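Local coordinates for Glyco_hydro_cc domain-containing protein (Trichoderma gamsii, PDB 6UBD), which probably binds beta-1,3-glucan oligosaccharides as a member of subgroup VII of glycoside hydrolase family 128, at residues A[201-205]-A[248-252]; A[217-221]-A[263-267]. All blocks are in the same frame, centred on the assembly; numbering follows the deposited sequence.

Contact 1 (A[201-205]-A[248-252]); sequences EFACV and LGSVW
Ala203, near the end of strand 197-206, lies opposite Trp252 of the loop after strand 237-243 with their CA atoms 7.3 Å apart. The example illustrates how a barrel loop can be fixed by laying one large aromatic over a strand at its smallest side chain. Trp252 has its CG anti to the backbone N (chi1 -176°), which carries the indole out from the loop and sets one face against the strand. The methyl of Ala203 sits over the five-membered ring as a CH-pi contact, CB 3.7 Å from the centroid and 19° off the normal. The same face continues over the backbone: Trp252 CZ2 meets Ala203 CA at 3.5 Å, and the amide N of Cys204 lies above the outer part of the six-membered ring. Phe202 O comes in obliquely, 3.4 Å from Trp252 CZ2. At the CH2 corner of the indole, the Phe202 side chain crosses that of Trp252 at about a right angle, CE1 4.1 Å from CH2. From Leu248, CD1 reaches Ala203 CB, and CD2 lies between Val205 CG2 and Ala203 CB. The side-chain contacts are apolar, and all six touching residues are buried. The polar edge of the indole is satisfied elsewhere, Trp252 NE1 bonding to Thr243 O, and Tyr242 stacks on its ring. Strand 197-206 pairs in parallel with strands 170-176 and 237-243, Trp223 of helix 217-233 packs on Phe202 and Cys204, and the Cys204-Cys214 disulfide ties the strand to the segment leading into that helix.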
loop_
_atom_site.group_PDB
_atom_site.type_symbol
_atom_site.label_atom_id
_atom_site.label_comp_id
_atom_site.label_asym_id
_atom_site.label_seq_id
_atom_site.Cartn_x
_atom_site.Cartn_y
_atom_site.Cartn_z
ATOM N N GLU A 201 0.397 1.580 2.439
ATOM C CA GLU A 201 0.527 1.288 3.898
ATOM C C GLU A 201 0.556 2.634 4.610
ATOM O O GLU A 201 1.198 3.555 4.151
ATOM C CB GLU A 201 1.812 0.583 4.319
ATOM C CG GLU A 201 1.972 -0.861 3.799
ATOM C CD GLU A 201 3.284 -1.454 4.270
ATOM O OE1 GLU A 201 3.637 -1.227 5.431
ATOM O OE2 GLU A 201 3.945 -2.160 3.514
ATOM N N PHE A 202 -0.116 2.745 5.781
ATOM C CA PHE A 202 0.056 3.899 6.726
ATOM C C PHE A 202 -0.035 3.409 8.170
ATOM O O PHE A 202 -0.691 2.404 8.482
ATOM C CB PHE A 202 -0.891 5.072 6.399
ATOM C CG PHE A 202 -2.354 4.788 6.759
ATOM C CD1 PHE A 202 -2.815 4.932 8.075
ATOM C CD2 PHE A 202 -3.267 4.423 5.785
ATOM C CE1 PHE A 202 -4.141 4.644 8.375
ATOM C CE2 PHE A 202 -4.594 4.107 6.109
ATOM C CZ PHE A 202 -5.027 4.233 7.404
ATOM N N ALA A 203 0.744 4.102 9.001
ATOM C CA ALA A 203 0.681 3.885 10.474
ATOM C C ALA A 203 1.289 5.096 11.150
ATOM O O ALA A 203 2.127 5.854 10.616
ATOM C CB ALA A 203 1.465 2.667 10.941
ATOM N N CYS A 204 0.872 5.334 12.415
ATOM C CA CYS A 204 1.362 6.451 13.273
ATOM C C CYS A 204 2.731 6.047 13.850
ATOM O O CYS A 204 2.828 5.089 14.645
ATOM C CB CYS A 204 0.361 6.713 14.391
ATOM S SG CYS A 204 0.682 8.169 15.432
ATOM N N VAL A 205 3.771 6.749 13.413
ATOM C CA VAL A 205 5.191 6.479 13.781
ATOM C C VAL A 205 5.907 7.820 13.907
ATOM O O VAL A 205 5.745 8.727 13.090
ATOM C CB VAL A 205 5.907 5.598 12.747
ATOM C CG1 VAL A 205 7.338 5.284 13.201
ATOM C CG2 VAL A 205 5.142 4.343 12.400
ATOM N N LEU A 248 5.503 -2.518 14.374
ATOM C CA LEU A 248 4.762 -1.242 14.647
ATOM C C LEU A 248 4.271 -1.175 16.104
ATOM O O LEU A 248 3.360 -0.381 16.440
ATOM C CB LEU A 248 3.609 -1.042 13.640
ATOM C CG LEU A 248 4.094 -0.845 12.211
ATOM C CD1 LEU A 248 2.930 -0.952 11.250
ATOM C CD2 LEU A 248 4.802 0.486 12.022
ATOM N N GLY A 249 4.890 -1.941 17.012
ATOM C CA GLY A 249 4.554 -1.879 18.439
ATOM C C GLY A 249 3.270 -2.636 18.791
ATOM O O GLY A 249 2.724 -3.365 17.920
ATOM N N SER A 250 2.871 -2.533 20.052
ATOM C CA SER A 250 1.757 -3.343 20.582
ATOM C C SER A 250 0.397 -2.622 20.480
ATOM O O SER A 250 -0.641 -3.287 20.661
ATOM C CB SER A 250 2.036 -3.757 21.996
ATOM O OG SER A 250 1.950 -2.636 22.857
ATOM N N VAL A 251 0.393 -1.306 20.208
ATOM C CA VAL A 251 -0.849 -0.492 20.252
ATOM C C VAL A 251 -1.467 -0.328 18.836
ATOM O O VAL A 251 -2.720 -0.468 18.721
ATOM C CB VAL A 251 -0.557 0.855 20.944
ATOM C CG1 VAL A 251 -1.852 1.620 21.151
ATOM C CG2 VAL A 251 0.135 0.635 22.298
ATOM N N TRP A 252 -0.651 -0.119 17.813
ATOM C CA TRP A 252 -1.147 0.002 16.420
ATOM C C TRP A 252 -1.870 -1.251 15.920
ATOM O O TRP A 252 -2.836 -1.110 15.134
ATOM C CB TRP A 252 0.057 0.388 15.503
ATOM C CG TRP A 252 -0.387 0.610 14.096
ATOM C CD1 TRP A 252 -0.319 -0.290 13.056
ATOM C CD2 TRP A 252 -1.123 1.729 13.583
ATOM N NE1 TRP A 252 -0.981 0.205 11.979
ATOM C CE2 TRP A 252 -1.530 1.422 12.264
ATOM C CE3 TRP A 252 -1.540 2.947 14.135
ATOM C CZ2 TRP A 252 -2.269 2.314 11.496
ATOM C CZ3 TRP A 252 -2.284 3.824 13.396
ATOM C CH2 TRP A 252 -2.670 3.509 12.072
#

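Contact 2 (A[217-221]-A[263-267]); sequences QNQIN and QSGQA
The amide of Gln217 lies against the CB of Gln263 across two neighbouring helices of the beta/alpha barrel expected for this glycosidase family, the two side chains crossing obliquely with their amide planes 35° apart. The helix axes run nearly parallel, 9.8 Å apart at a crossing angle of -20°, and polar side chains fill much of the interface. Gln217 leaves its helix with CG anti to the backbone N and bends at chi2, which brings CD to 3.6 Å from Gln263 CB. From there NE2 works in two directions. One N-H points almost straight at Ser264 OG (2.9 Å, 166°), which lies in the amide plane; the other goes back to Asn221 OD1, where the donor stands above the carbonyl plane. Replacing Gln217 with a leucine would probably leave Ser264 OG and Asn221 OD1 without their shared donor and the Asn221 amide freer to turn. One turn further along the helices, Ala267 CB packs against Asn221 OD1; beside the Gln217 bond, Ile220 CG2 lies against Ser264 OG. Two waters complete the bridging: one accepts from Ser264 N and lies 2.8 Å from Gln217 OE1, the other accepts from Asn221 ND2 and donates to Gln263 OE1 at 2.7 Å.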
loop_
_atom_site.group_PDB
_atom_site.type_symbol
_atom_site.label_atom_id
_atom_site.label_comp_id
_atom_site.label_asym_id
_atom_site.label_seq_id
_atom_site.Cartn_x
_atom_site.Cartn_y
_atom_site.Cartn_z
ATOM N N GLN A 217 -2.781 5.548 23.082
ATOM C CA GLN A 217 -4.047 5.187 22.437
ATOM C C GLN A 217 -4.872 6.419 22.060
ATOM O O GLN A 217 -5.509 6.443 20.974
ATOM C CB GLN A 217 -4.857 4.205 23.254
ATOM C CG GLN A 217 -6.028 3.595 22.483
ATOM C CD GLN A 217 -5.589 2.626 21.394
ATOM O OE1 GLN A 217 -5.073 1.537 21.745
ATOM N NE2 GLN A 217 -5.828 3.003 20.120
ATOM N N ASN A 218 -4.948 7.398 22.979
ATOM C CA ASN A 218 -5.741 8.602 22.645
ATOM C C ASN A 218 -5.224 9.304 21.388
ATOM O O ASN A 218 -6.022 9.724 20.568
ATOM C CB ASN A 218 -5.747 9.494 23.912
ATOM C CG ASN A 218 -6.561 10.783 23.757
ATOM O OD1 ASN A 218 -7.797 10.707 23.819
ATOM N ND2 ASN A 218 -5.930 11.945 23.564
ATOM N N GLN A 219 -3.916 9.543 21.383
ATOM C CA GLN A 219 -3.283 10.188 20.185
ATOM C C GLN A 219 -3.534 9.356 18.903
ATOM O O GLN A 219 -3.828 9.982 17.844
ATOM C CB GLN A 219 -1.786 10.384 20.431
ATOM C CG GLN A 219 -1.030 11.029 19.224
ATOM C CD GLN A 219 0.341 10.416 18.967
ATOM O OE1 GLN A 219 0.697 9.378 19.539
ATOM N NE2 GLN A 219 1.123 10.988 18.038
ATOM N N ILE A 220 -3.371 8.029 19.019
ATOM C CA ILE A 220 -3.542 7.139 17.825
ATOM C C ILE A 220 -4.970 7.246 17.313
ATOM O O ILE A 220 -5.249 7.365 16.103
ATOM C CB ILE A 220 -3.126 5.694 18.172
ATOM C CG1 ILE A 220 -1.600 5.568 18.271
ATOM C CG2 ILE A 220 -3.694 4.724 17.137
ATOM C CD1 ILE A 220 -1.169 4.340 18.988
ATOM N N ASN A 221 -5.958 7.218 18.255
ATOM C CA ASN A 221 -7.380 7.296 17.829
ATOM C C ASN A 221 -7.657 8.614 17.074
ATOM O O ASN A 221 -8.375 8.611 16.056
ATOM C CB ASN A 221 -8.324 7.164 19.040
ATOM C CG ASN A 221 -8.334 5.779 19.692
ATOM O OD1 ASN A 221 -7.787 4.821 19.122
ATOM N ND2 ASN A 221 -8.969 5.708 20.885
ATOM N N GLN A 263 -8.702 -1.350 20.066
ATOM C CA GLN A 263 -9.132 0.067 20.057
ATOM C C GLN A 263 -8.663 0.794 18.797
ATOM O O GLN A 263 -9.388 1.601 18.217
ATOM C CB GLN A 263 -8.635 0.741 21.360
ATOM C CG GLN A 263 -9.245 0.158 22.661
ATOM C CD GLN A 263 -8.456 0.586 23.881
ATOM O OE1 GLN A 263 -8.593 1.719 24.363
ATOM N NE2 GLN A 263 -7.584 -0.333 24.356
ATOM N N SER A 264 -7.441 0.489 18.324
ATOM C CA SER A 264 -6.910 1.061 17.059
ATOM C C SER A 264 -7.706 0.563 15.827
ATOM O O SER A 264 -8.129 1.375 14.989
ATOM C CB SER A 264 -5.436 0.778 16.917
ATOM O OG SER A 264 -4.671 1.324 17.992
ATOM N N GLY A 265 -8.041 -0.731 15.850
ATOM C CA GLY A 265 -8.884 -1.287 14.792
ATOM C C GLY A 265 -10.282 -0.681 14.739
ATOM O O GLY A 265 -10.921 -0.443 13.677
ATOM N N GLN A 266 -10.854 -0.441 15.938
ATOM C CA GLN A 266 -12.182 0.212 16.076
ATOM C C GLN A 266 -12.092 1.667 15.592
ATOM O O GLN A 266 -13.039 2.162 15.002
ATOM C CB GLN A 266 -12.632 0.202 17.540
ATOM C CG GLN A 266 -13.033 -1.177 18.103
ATOM C CD GLN A 266 -13.085 -1.225 19.610
ATOM O OE1 GLN A 266 -12.469 -2.069 20.282
ATOM N NE2 GLN A 266 -13.850 -0.276 20.134
ATOM N N ALA A 267 -10.995 2.380 15.863
ATOM C CA ALA A 267 -10.909 3.780 15.381
ATOM C C ALA A 267 -10.979 3.794 13.828
ATOM O O ALA A 267 -11.622 4.599 13.241
ATOM C CB ALA A 267 -9.636 4.403 15.877
HETATM O O HOH W 1 -5.309 -0.888 20.328
HETATM O O HOH W 2 -9.751 3.809 23.186
#

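How the contacts relate
The two contacts illustrate how chemistry can follow burial. Contact 1, centred about 14 Å from the chain centre, is buried, its side chains meeting through apolar atoms while the indole also packs on backbone N and O; contact 2, centred about 20 Å out, is partly buried, and amides, a hydroxyl and waters do most of the joining. Each buries about 240 Å², so they differ in character rather than size. One sets a loop on a strand, the other a helix beside a helix. Between them, Val251 O lies 2.7 Å from Ser264 OG, a probable hydrogen bond, and Val251 CG1 packs on Ile220 CD1. The 248-252 loop thus meets the strand through Leu248 and Trp252, and both helices through Val251.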